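Local coordinates for major capsid protein (Faustovirus, PDB 5J7O), which probably forms the capsid shell of a large double-stranded DNA virus, as a double jelly-roll protein that assembles into trimers, at residues Y180-V189 and E200-N210; R466-T475 and I516-L524. All blocks are in the same frame, centred on the assembly; numbering follows the deposited sequence.

Interaction 1: residues Y180-V189 and E200-N210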
loop_
_atom_site.group_PDB
_atom_site.type_symbol
_atom_site.label_atom_id
_atom_site.label_comp_id
_atom_site.label_asym_id
_atom_site.label_seq_id
_atom_site.Cartn_x
_atom_site.Cartn_y
_atom_site.Cartn_z
ATOM N N TYR B 180 10.599 -9.912 -11.371
ATOM C CA TYR B 180 11.853 -9.855 -10.631
ATOM C C TYR B 180 13.018 -10.422 -11.447
ATOM O O TYR B 180 13.657 -11.396 -11.038
ATOM C CB TYR B 180 11.718 -10.574 -9.297
ATOM C CG TYR B 180 10.582 -10.013 -8.475
ATOM C CD1 TYR B 180 10.723 -8.806 -7.807
ATOM C CD2 TYR B 180 9.362 -10.671 -8.391
ATOM C CE1 TYR B 180 9.690 -8.276 -7.063
ATOM C CE2 TYR B 180 8.321 -10.147 -7.648
ATOM C CZ TYR B 180 8.491 -8.948 -6.986
ATOM O OH TYR B 180 7.463 -8.418 -6.244
ATOM N N PRO B 181 13.325 -9.825 -12.607
ATOM C CA PRO B 181 14.392 -10.387 -13.451
ATOM C C PRO B 181 15.744 -10.394 -12.767
ATOM O O PRO B 181 16.535 -11.321 -12.977
ATOM C CB PRO B 181 14.387 -9.472 -14.687
ATOM C CG PRO B 181 13.118 -8.670 -14.601
ATOM C CD PRO B 181 12.795 -8.565 -13.150
ATOM N N GLY B 182 16.029 -9.385 -11.945
ATOM C CA GLY B 182 17.308 -9.350 -11.261
ATOM C C GLY B 182 17.473 -10.482 -10.271
ATOM O O GLY B 182 18.595 -10.864 -9.937
ATOM N N LEU B 183 16.360 -11.044 -9.796
ATOM C CA LEU B 183 16.457 -12.156 -8.860
ATOM C C LEU B 183 16.674 -13.478 -9.583
ATOM O O LEU B 183 17.429 -14.328 -9.101
ATOM C CB LEU B 183 15.204 -12.222 -7.988
ATOM C CG LEU B 183 14.967 -11.018 -7.078
ATOM C CD1 LEU B 183 13.815 -11.286 -6.128
ATOM C CD2 LEU B 183 16.232 -10.667 -6.309
ATOM N N ARG B 184 16.027 -13.672 -10.736
ATOM C CA ARG B 184 16.215 -14.915 -11.475
ATOM C C ARG B 184 17.502 -14.910 -12.285
ATOM O O ARG B 184 18.067 -15.978 -12.543
ATOM C CB ARG B 184 15.031 -15.175 -12.407
ATOM C CG ARG B 184 14.862 -16.645 -12.747
ATOM C CD ARG B 184 13.742 -16.896 -13.740
ATOM N NE ARG B 184 13.391 -18.314 -13.774
ATOM C CZ ARG B 184 12.601 -18.874 -14.682
ATOM N NH1 ARG B 184 12.074 -18.140 -15.652
ATOM N NH2 ARG B 184 12.342 -20.173 -14.624
ATOM N N LEU B 185 17.974 -13.727 -12.690
ATOM C CA LEU B 185 19.139 -13.643 -13.566
ATOM C C LEU B 185 20.351 -14.328 -12.949
ATOM O O LEU B 185 21.141 -14.965 -13.656
ATOM C CB LEU B 185 19.458 -12.183 -13.876
ATOM C CG LEU B 185 20.622 -11.957 -14.840
ATOM C CD1 LEU B 185 20.255 -12.431 -16.237
ATOM C CD2 LEU B 185 21.033 -10.498 -14.855
ATOM N N PHE B 186 20.512 -14.215 -11.634
ATOM C CA PHE B 186 21.650 -14.813 -10.940
ATOM C C PHE B 186 21.239 -16.199 -10.459
ATOM O O PHE B 186 20.618 -16.345 -9.403
ATOM C CB PHE B 186 22.106 -13.930 -9.783
ATOM C CG PHE B 186 22.739 -12.634 -10.216
ATOM C CD1 PHE B 186 22.922 -12.342 -11.559
ATOM C CD2 PHE B 186 23.161 -11.711 -9.274
ATOM C CE1 PHE B 186 23.507 -11.154 -11.953
ATOM C CE2 PHE B 186 23.747 -10.521 -9.663
ATOM C CZ PHE B 186 23.921 -10.243 -11.004
ATOM N N LYS B 187 21.576 -17.222 -11.250
ATOM C CA LYS B 187 21.357 -18.598 -10.816
ATOM C C LYS B 187 22.089 -18.878 -9.513
ATOM O O LYS B 187 21.492 -19.343 -8.536
ATOM C CB LYS B 187 21.818 -19.574 -11.898
ATOM C CG LYS B 187 20.907 -19.674 -13.101
ATOM C CD LYS B 187 21.427 -20.725 -14.067
ATOM C CE LYS B 187 21.680 -22.045 -13.352
ATOM N NZ LYS B 187 22.349 -23.042 -14.232
ATOM N N ARG B 188 23.393 -18.609 -9.485
ATOM C CA ARG B 188 24.207 -18.780 -8.294
ATOM C C ARG B 188 25.097 -17.558 -8.116
ATOM O O ARG B 188 25.518 -16.928 -9.090
ATOM C CB ARG B 188 25.070 -20.052 -8.371
ATOM C CG ARG B 188 24.356 -21.261 -8.966
ATOM C CD ARG B 188 25.061 -22.563 -8.624
ATOM N NE ARG B 188 24.734 -23.022 -7.277
ATOM C CZ ARG B 188 23.698 -23.803 -6.986
ATOM N NH1 ARG B 188 22.884 -24.214 -7.950
ATOM N NH2 ARG B 188 23.474 -24.173 -5.732
ATOM N N VAL B 189 25.367 -17.223 -6.857
ATOM C CA VAL B 189 26.238 -16.110 -6.492
ATOM C C VAL B 189 27.212 -16.622 -5.442
ATOM O O VAL B 189 26.789 -17.103 -4.385
ATOM C CB VAL B 189 25.448 -14.904 -5.957
ATOM C CG1 VAL B 189 26.393 -13.778 -5.576
ATOM C CG2 VAL B 189 24.435 -14.426 -6.988
ATOM N N GLU B 200 27.412 -18.897 -0.526
ATOM C CA GLU B 200 26.752 -18.876 -1.822
ATOM C C GLU B 200 25.251 -19.016 -1.628
ATOM O O GLU B 200 24.790 -19.612 -0.651
ATOM C CB GLU B 200 27.274 -19.994 -2.730
ATOM C CG GLU B 200 27.265 -21.361 -2.071
ATOM C CD GLU B 200 27.581 -22.478 -3.040
ATOM O OE1 GLU B 200 27.361 -22.293 -4.257
ATOM O OE2 GLU B 200 28.049 -23.544 -2.585
ATOM N N TYR B 201 24.497 -18.458 -2.573
ATOM C CA TYR B 201 23.047 -18.584 -2.578
ATOM C C TYR B 201 22.565 -18.605 -4.021
ATOM O O TYR B 201 23.314 -18.300 -4.953
ATOM C CB TYR B 201 22.377 -17.453 -1.785
ATOM C CG TYR B 201 22.631 -16.062 -2.325
ATOM C CD1 TYR B 201 21.839 -15.531 -3.337
ATOM C CD2 TYR B 201 23.651 -15.273 -1.812
ATOM C CE1 TYR B 201 22.065 -14.262 -3.830
ATOM C CE2 TYR B 201 23.882 -13.999 -2.298
ATOM C CZ TYR B 201 23.086 -13.499 -3.307
ATOM O OH TYR B 201 23.311 -12.233 -3.795
ATOM N N THR B 202 21.302 -18.970 -4.198
ATOM C CA THR B 202 20.697 -19.084 -5.517
ATOM C C THR B 202 19.576 -18.056 -5.662
ATOM O O THR B 202 19.356 -17.214 -4.788
ATOM C CB THR B 202 20.170 -20.503 -5.753
ATOM O OG1 THR B 202 19.065 -20.756 -4.875
ATOM C CG2 THR B 202 21.259 -21.531 -5.497
ATOM N N ALA B 203 18.868 -18.133 -6.792
ATOM C CA ALA B 203 17.662 -17.329 -6.961
ATOM C C ALA B 203 16.592 -17.729 -5.956
ATOM O O ALA B 203 15.731 -16.915 -5.609
ATOM C CB ALA B 203 17.133 -17.470 -8.388
ATOM N N LEU B 204 16.633 -18.977 -5.481
ATOM C CA LEU B 204 15.684 -19.415 -4.464
ATOM C C LEU B 204 15.873 -18.642 -3.166
ATOM O O LEU B 204 14.893 -18.244 -2.525
ATOM C CB LEU B 204 15.833 -20.916 -4.228
ATOM C CG LEU B 204 15.487 -21.770 -5.446
ATOM C CD1 LEU B 204 15.683 -23.242 -5.152
ATOM C CD2 LEU B 204 14.060 -21.494 -5.867
ATOM N N ALA B 205 17.123 -18.418 -2.761
ATOM C CA ALA B 205 17.368 -17.577 -1.594
ATOM C C ALA B 205 16.987 -16.131 -1.875
ATOM O O ALA B 205 16.499 -15.427 -0.984
ATOM C CB ALA B 205 18.832 -17.676 -1.169
ATOM N N ALA B 206 17.189 -15.676 -3.114
ATOM C CA ALA B 206 16.853 -14.300 -3.463
ATOM C C ALA B 206 15.351 -14.056 -3.381
ATOM O O ALA B 206 14.914 -12.988 -2.934
ATOM C CB ALA B 206 17.377 -13.968 -4.860
ATOM N N ILE B 207 14.541 -15.029 -3.803
ATOM C CA ILE B 207 13.097 -14.836 -3.720
ATOM C C ILE B 207 12.607 -15.002 -2.286
ATOM O O ILE B 207 11.589 -14.415 -1.908
ATOM C CB ILE B 207 12.351 -15.778 -4.682
ATOM C CG1 ILE B 207 12.502 -17.239 -4.256
ATOM C CG2 ILE B 207 12.847 -15.580 -6.099
ATOM C CD1 ILE B 207 11.638 -18.196 -5.049
ATOM N N MET B 208 13.309 -15.788 -1.466
ATOM C CA MET B 208 12.973 -15.841 -0.046
ATOM C C MET B 208 13.220 -14.494 0.618
ATOM O O MET B 208 12.420 -14.044 1.447
ATOM C CB MET B 208 13.777 -16.939 0.651
ATOM C CG MET B 208 13.399 -18.351 0.240
ATOM S SD MET B 208 11.663 -18.730 0.535
ATOM C CE MET B 208 11.635 -20.484 0.171
ATOM N N TYR B 209 14.325 -13.834 0.263
ATOM C CA TYR B 209 14.585 -12.488 0.764
ATOM C C TYR B 209 13.549 -11.502 0.241
ATOM O O TYR B 209 13.092 -10.621 0.981
ATOM C CB TYR B 209 15.995 -12.048 0.370
ATOM C CG TYR B 209 16.414 -10.708 0.933
ATOM C CD1 TYR B 209 16.043 -9.521 0.312
ATOM C CD2 TYR B 209 17.194 -10.629 2.080
ATOM C CE1 TYR B 209 16.424 -8.297 0.822
ATOM C CE2 TYR B 209 17.583 -9.408 2.596
ATOM C CZ TYR B 209 17.195 -8.246 1.963
ATOM O OH TYR B 209 17.579 -7.027 2.472
ATOM N N ASN B 210 13.176 -11.628 -1.034
ATOM C CA ASN B 210 12.158 -10.751 -1.605
ATOM C C ASN B 210 10.842 -10.857 -0.846
ATOM O O ASN B 210 10.102 -9.873 -0.742
ATOM C CB ASN B 210 11.958 -11.094 -3.084
ATOM C CG ASN B 210 10.865 -10.271 -3.738
ATOM O OD1 ASN B 210 11.019 -9.069 -3.951
ATOM N ND2 ASN B 210 9.760 -10.923 -4.078
#
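V189 lies over one face of the Y201 ring. Its CB sits 4.1 Å from the centroid of the Y201 ring, 20° off the ring normal, a CH-pi contact, and the two methyls spread over the phenol end. The ring gets there because CG of Y201 is held between its own backbone N and carbonyl carbon (chi1 62°). At its far end Y201 OH bonds to L300 N. The backbones of V189 and Y201 form an antiparallel hydrogen-bonded pair: V189 N gives to Y201 O at 3.0 Å, and Y201 N gives to V189 O at 3.2 Å. R188 and T202 leave the other face of this hairpin. T202 CG2 rests on a face of the R188 guanidinium, 3.5 Å from R188 NH2. E200 OE1 is near the edge of that group, but its 4.1 Å from R188 NE is too long for a salt bridge. T202 is the N-cap of helix 203-212; its OG1 accepts a weak bond from L204 N and is also bonded to E423.

Beyond the strands, the short helix 181-185 runs roughly antiparallel to helix 203-212. A203 CB packs 3.2 Å from L183 O. The L183 side chain forks over the helix: CD2 meets A206 CB, while CD1 reaches N210 CB at 3.6 Å. The N210 amide sits over the Y180 ring with the planes 60° apart, and ND2 is 3.7 Å from Y180 CZ. N210 OD1 is held by W222 NE1.

The contact thus joins hairpin 186-193/196-202 to the helices flanking it. The hairpin belongs to a four-stranded antiparallel sheet of the double jelly-roll protein. Strand 320-326 pairs on the far side of 186-193, and strand 607-620 packs against L204, A205 and M208.

Interaction 2: residues R466-T475 and I516-L524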
loop_
_atom_site.group_PDB
_atom_site.type_symbol
_atom_site.label_atom_id
_atom_site.label_comp_id
_atom_site.label_asym_id
_atom_site.label_seq_id
_atom_site.Cartn_x
_atom_site.Cartn_y
_atom_site.Cartn_z
ATOM N N ARG B 466 5.693 -15.327 -14.598
ATOM C CA ARG B 466 5.109 -14.850 -13.349
ATOM C C ARG B 466 5.167 -15.872 -12.223
ATOM O O ARG B 466 5.431 -15.506 -11.076
ATOM C CB ARG B 466 3.649 -14.447 -13.585
ATOM C CG ARG B 466 2.931 -13.890 -12.373
ATOM C CD ARG B 466 1.428 -13.949 -12.578
ATOM N NE ARG B 466 0.937 -15.324 -12.560
ATOM C CZ ARG B 466 -0.277 -15.694 -12.952
ATOM N NH1 ARG B 466 -1.135 -14.789 -13.408
ATOM N NH2 ARG B 466 -0.635 -16.969 -12.896
ATOM N N ASP B 467 4.942 -17.151 -12.525
ATOM C CA ASP B 467 4.811 -18.174 -11.495
ATOM C C ASP B 467 6.143 -18.680 -10.956
ATOM O O ASP B 467 6.140 -19.431 -9.975
ATOM C CB ASP B 467 4.018 -19.370 -12.032
ATOM C CG ASP B 467 2.581 -19.021 -12.363
ATOM O OD1 ASP B 467 2.101 -17.966 -11.899
ATOM O OD2 ASP B 467 1.930 -19.808 -13.082
ATOM N N TRP B 468 7.274 -18.292 -11.554
ATOM C CA TRP B 468 8.539 -18.934 -11.208
ATOM C C TRP B 468 8.934 -18.684 -9.756
ATOM O O TRP B 468 9.544 -19.554 -9.123
ATOM C CB TRP B 468 9.647 -18.466 -12.154
ATOM C CG TRP B 468 10.169 -17.097 -11.861
ATOM C CD1 TRP B 468 9.710 -15.917 -12.369
ATOM C CD2 TRP B 468 11.256 -16.764 -10.993
ATOM N NE1 TRP B 468 10.444 -14.869 -11.870
ATOM C CE2 TRP B 468 11.399 -15.363 -11.021
ATOM C CE3 TRP B 468 12.122 -17.514 -10.191
ATOM C CZ2 TRP B 468 12.372 -14.697 -10.279
ATOM C CZ3 TRP B 468 13.088 -16.852 -9.457
ATOM C CH2 TRP B 468 13.205 -15.458 -9.507
ATOM N N HIS B 469 8.597 -17.518 -9.206
ATOM C CA HIS B 469 8.936 -17.215 -7.822
ATOM C C HIS B 469 7.813 -17.541 -6.843
ATOM O O HIS B 469 8.031 -17.473 -5.629
ATOM C CB HIS B 469 9.333 -15.738 -7.682
ATOM C CG HIS B 469 8.240 -14.777 -8.032
ATOM N ND1 HIS B 469 7.299 -14.355 -7.118
ATOM C CD2 HIS B 469 7.941 -14.153 -9.195
ATOM C CE1 HIS B 469 6.467 -13.512 -7.704
ATOM N NE2 HIS B 469 6.834 -13.373 -8.964
ATOM N N HIS B 470 6.632 -17.906 -7.334
ATOM C CA HIS B 470 5.545 -18.285 -6.445
ATOM C C HIS B 470 5.778 -19.679 -5.873
ATOM O O HIS B 470 6.241 -20.585 -6.570
ATOM C CB HIS B 470 4.213 -18.242 -7.187
ATOM C CG HIS B 470 3.698 -16.856 -7.427
ATOM N ND1 HIS B 470 2.829 -16.229 -6.561
ATOM C CD2 HIS B 470 3.924 -15.981 -8.435
ATOM C CE1 HIS B 470 2.541 -15.025 -7.026
ATOM N NE2 HIS B 470 3.193 -14.850 -8.161
ATOM N N LEU B 471 5.447 -19.846 -4.595
ATOM C CA LEU B 471 5.622 -21.115 -3.901
ATOM C C LEU B 471 4.332 -21.922 -3.811
ATOM O O LEU B 471 4.292 -22.926 -3.092
ATOM C CB LEU B 471 6.191 -20.875 -2.501
ATOM C CG LEU B 471 7.544 -20.160 -2.452
ATOM C CD1 LEU B 471 8.034 -20.018 -1.018
ATOM C CD2 LEU B 471 8.571 -20.893 -3.305
ATOM N N THR B 472 3.283 -21.511 -4.514
ATOM C CA THR B 472 2.023 -22.238 -4.572
ATOM C C THR B 472 1.696 -22.583 -6.020
ATOM O O THR B 472 2.427 -22.238 -6.952
ATOM C CB THR B 472 0.877 -21.428 -3.959
ATOM O OG1 THR B 472 0.671 -20.230 -4.720
ATOM C CG2 THR B 472 1.183 -21.063 -2.524
ATOM N N SER B 473 0.574 -23.274 -6.197
ATOM C CA SER B 473 0.018 -23.531 -7.517
ATOM C C SER B 473 -0.948 -22.405 -7.860
ATOM O O SER B 473 -1.889 -22.139 -7.105
ATOM C CB SER B 473 -0.690 -24.882 -7.554
ATOM O OG SER B 473 -1.182 -25.163 -8.854
ATOM N N VAL B 474 -0.711 -21.742 -8.988
ATOM C CA VAL B 474 -1.479 -20.570 -9.390
ATOM C C VAL B 474 -2.323 -20.931 -10.603
ATOM O O VAL B 474 -1.800 -21.429 -11.608
ATOM C CB VAL B 474 -0.562 -19.374 -9.697
ATOM C CG1 VAL B 474 -1.385 -18.105 -9.852
ATOM C CG2 VAL B 474 0.484 -19.212 -8.605
ATOM N N THR B 475 -3.626 -20.686 -10.505
ATOM C CA THR B 475 -4.537 -20.773 -11.633
ATOM C C THR B 475 -5.007 -19.373 -12.011
ATOM O O THR B 475 -4.908 -18.428 -11.224
ATOM C CB THR B 475 -5.739 -21.672 -11.317
ATOM O OG1 THR B 475 -6.210 -21.400 -9.991
ATOM C CG2 THR B 475 -5.350 -23.138 -11.428
ATOM N N ILE B 516 -6.791 -10.789 -15.248
ATOM C CA ILE B 516 -6.416 -12.131 -14.816
ATOM C C ILE B 516 -6.101 -12.071 -13.327
ATOM O O ILE B 516 -5.198 -11.339 -12.905
ATOM C CB ILE B 516 -5.217 -12.677 -15.607
ATOM C CG1 ILE B 516 -5.632 -13.050 -17.031
ATOM C CG2 ILE B 516 -4.623 -13.886 -14.897
ATOM C CD1 ILE B 516 -6.544 -14.256 -17.102
ATOM N N VAL B 517 -6.846 -12.835 -12.537
ATOM C CA VAL B 517 -6.637 -12.920 -11.094
ATOM C C VAL B 517 -5.762 -14.139 -10.819
ATOM O O VAL B 517 -6.179 -15.266 -11.129
ATOM C CB VAL B 517 -7.965 -13.020 -10.332
ATOM C CG1 VAL B 517 -7.707 -13.212 -8.846
ATOM C CG2 VAL B 517 -8.806 -11.778 -10.569
ATOM N N PRO B 518 -4.562 -13.969 -10.261
ATOM C CA PRO B 518 -3.741 -15.123 -9.871
ATOM C C PRO B 518 -4.243 -15.725 -8.568
ATOM O O PRO B 518 -4.079 -15.145 -7.490
ATOM C CB PRO B 518 -2.338 -14.514 -9.722
ATOM C CG PRO B 518 -2.590 -13.088 -9.367
ATOM C CD PRO B 518 -3.856 -12.689 -10.075
ATOM N N VAL B 519 -4.866 -16.897 -8.665
ATOM C CA VAL B 519 -5.447 -17.583 -7.517
ATOM C C VAL B 519 -4.450 -18.619 -7.021
ATOM O O VAL B 519 -4.041 -19.511 -7.774
ATOM C CB VAL B 519 -6.791 -18.237 -7.875
ATOM C CG1 VAL B 519 -7.371 -18.949 -6.663
ATOM C CG2 VAL B 519 -7.763 -17.191 -8.399
ATOM N N GLU B 520 -4.065 -18.509 -5.752
ATOM C CA GLU B 520 -3.049 -19.373 -5.168
ATOM C C GLU B 520 -3.697 -20.561 -4.467
ATOM O O GLU B 520 -4.602 -20.388 -3.645
ATOM C CB GLU B 520 -2.188 -18.588 -4.179
ATOM C CG GLU B 520 -1.403 -17.448 -4.802
ATOM C CD GLU B 520 -0.780 -16.536 -3.764
ATOM O OE1 GLU B 520 -1.365 -15.469 -3.480
ATOM O OE2 GLU B 520 0.289 -16.891 -3.224
ATOM N N THR B 521 -3.228 -21.763 -4.795
ATOM C CA THR B 521 -3.638 -22.993 -4.124
ATOM C C THR B 521 -2.446 -23.494 -3.317
ATOM O O THR B 521 -1.428 -23.895 -3.892
ATOM C CB THR B 521 -4.105 -24.046 -5.129
ATOM O OG1 THR B 521 -5.193 -23.525 -5.902
ATOM C CG2 THR B 521 -4.562 -25.306 -4.406
ATOM N N GLU B 522 -2.573 -23.463 -1.991
ATOM C CA GLU B 522 -1.465 -23.842 -1.122
ATOM C C GLU B 522 -1.051 -25.287 -1.369
ATOM O O GLU B 522 -1.892 -26.171 -1.556
ATOM C CB GLU B 522 -1.851 -23.649 0.346
ATOM C CG GLU B 522 -2.054 -22.197 0.755
ATOM C CD GLU B 522 -2.498 -22.048 2.201
ATOM O OE1 GLU B 522 -2.114 -22.894 3.037
ATOM O OE2 GLU B 522 -3.235 -21.085 2.500
ATOM N N THR B 523 0.261 -25.519 -1.377
ATOM C CA THR B 523 0.813 -26.855 -1.563
ATOM C C THR B 523 1.207 -27.527 -0.254
ATOM O O THR B 523 1.426 -28.742 -0.246
ATOM C CB THR B 523 2.036 -26.805 -2.491
ATOM O OG1 THR B 523 2.994 -25.870 -1.980
ATOM C CG2 THR B 523 1.623 -26.389 -3.897
ATOM N N LEU B 524 1.299 -26.777 0.839
ATOM C CA LEU B 524 1.623 -27.324 2.149
ATOM C C LEU B 524 0.423 -27.163 3.071
ATOM O O LEU B 524 -0.107 -26.057 3.218
ATOM C CB LEU B 524 2.845 -26.627 2.752
ATOM C CG LEU B 524 4.194 -26.837 2.061
ATOM C CD1 LEU B 524 5.232 -25.873 2.616
ATOM C CD2 LEU B 524 4.660 -28.272 2.229
HETATM O O HOH W 1 2.190 -18.091 -4.657
HETATM O O HOH W 2 -4.540 -22.412 -8.140
#
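The R466 guanidinium has P518 CB over one face, 3.9 Å from R466 NH1, with the two side chains at about a right angle. It lies beside an antiparallel beta ladder between the start of strand 473-490 and the end of strand 503-521, in a mixed sheet of the double jelly-roll capsid protein. At the guanidinium edge, in plane, lie I516 CG2 and D467 OD1. R466 NE and NH2 both grip this one carboxylate oxygen, NE at 3.0 Å, in a side-on salt bridge that should fix the rotation of the guanidinium. N476 OD1 takes a further bond from R466 NH2. The H470 ring meets R466 O and a water at its edge.

In the ladder, S473 pairs with T521 and T475 with V519, each pair by two backbone bonds; T521 N to S473 O is 2.7 Å. V474 and E520 form the non-hydrogen-bonded pair between them. On the face of V474, its CG1 lies beside P518 CB at 3.7 Å. CG1 is placed there anti to the backbone N (chi1 -169°).

E520 and T472 cross next to this ladder, T472 OG1 lying 3.3 Å from E520 CB. T523 CG2 packs near S473 N, while T523 OG1 bonds to L451 O. I516 joins a strand of the third subunit, so the sheet runs on across the interface, and V519 packs on I271 of the second subunit.

Two waters tie the polar side chains together. One accepts from T472 OG1, donates to E520 OE2 and also bonds to H470 ND1; E520 OE2 takes a second bond from K564 N. On the face of S473 and T475, the other water donates to S473 O and lies 2.6 Å from T521 OG1.

In the fold
Interaction 1 is the more buried of the two, with most of its touching residues shut off from solvent. Interaction 2 has fewer buried residues and reaches both neighbouring subunits. They hold different sheets: interaction 1 closes a hairpin against two helices, whereas interaction 2 joins strand 473-490, outermost in its sheet within this chain, to strand 503-521. Apolar and aromatic packing carries much of the first. Backbone ladder bonds and bridging waters carry the second; its salt bridge lies within 466-475 and orients R466. Their centres are 18 Å apart, yet they touch through W468, whose ring packs on I207 and R184. Helix 203-212 is thus shared: L471 also packs on its M208.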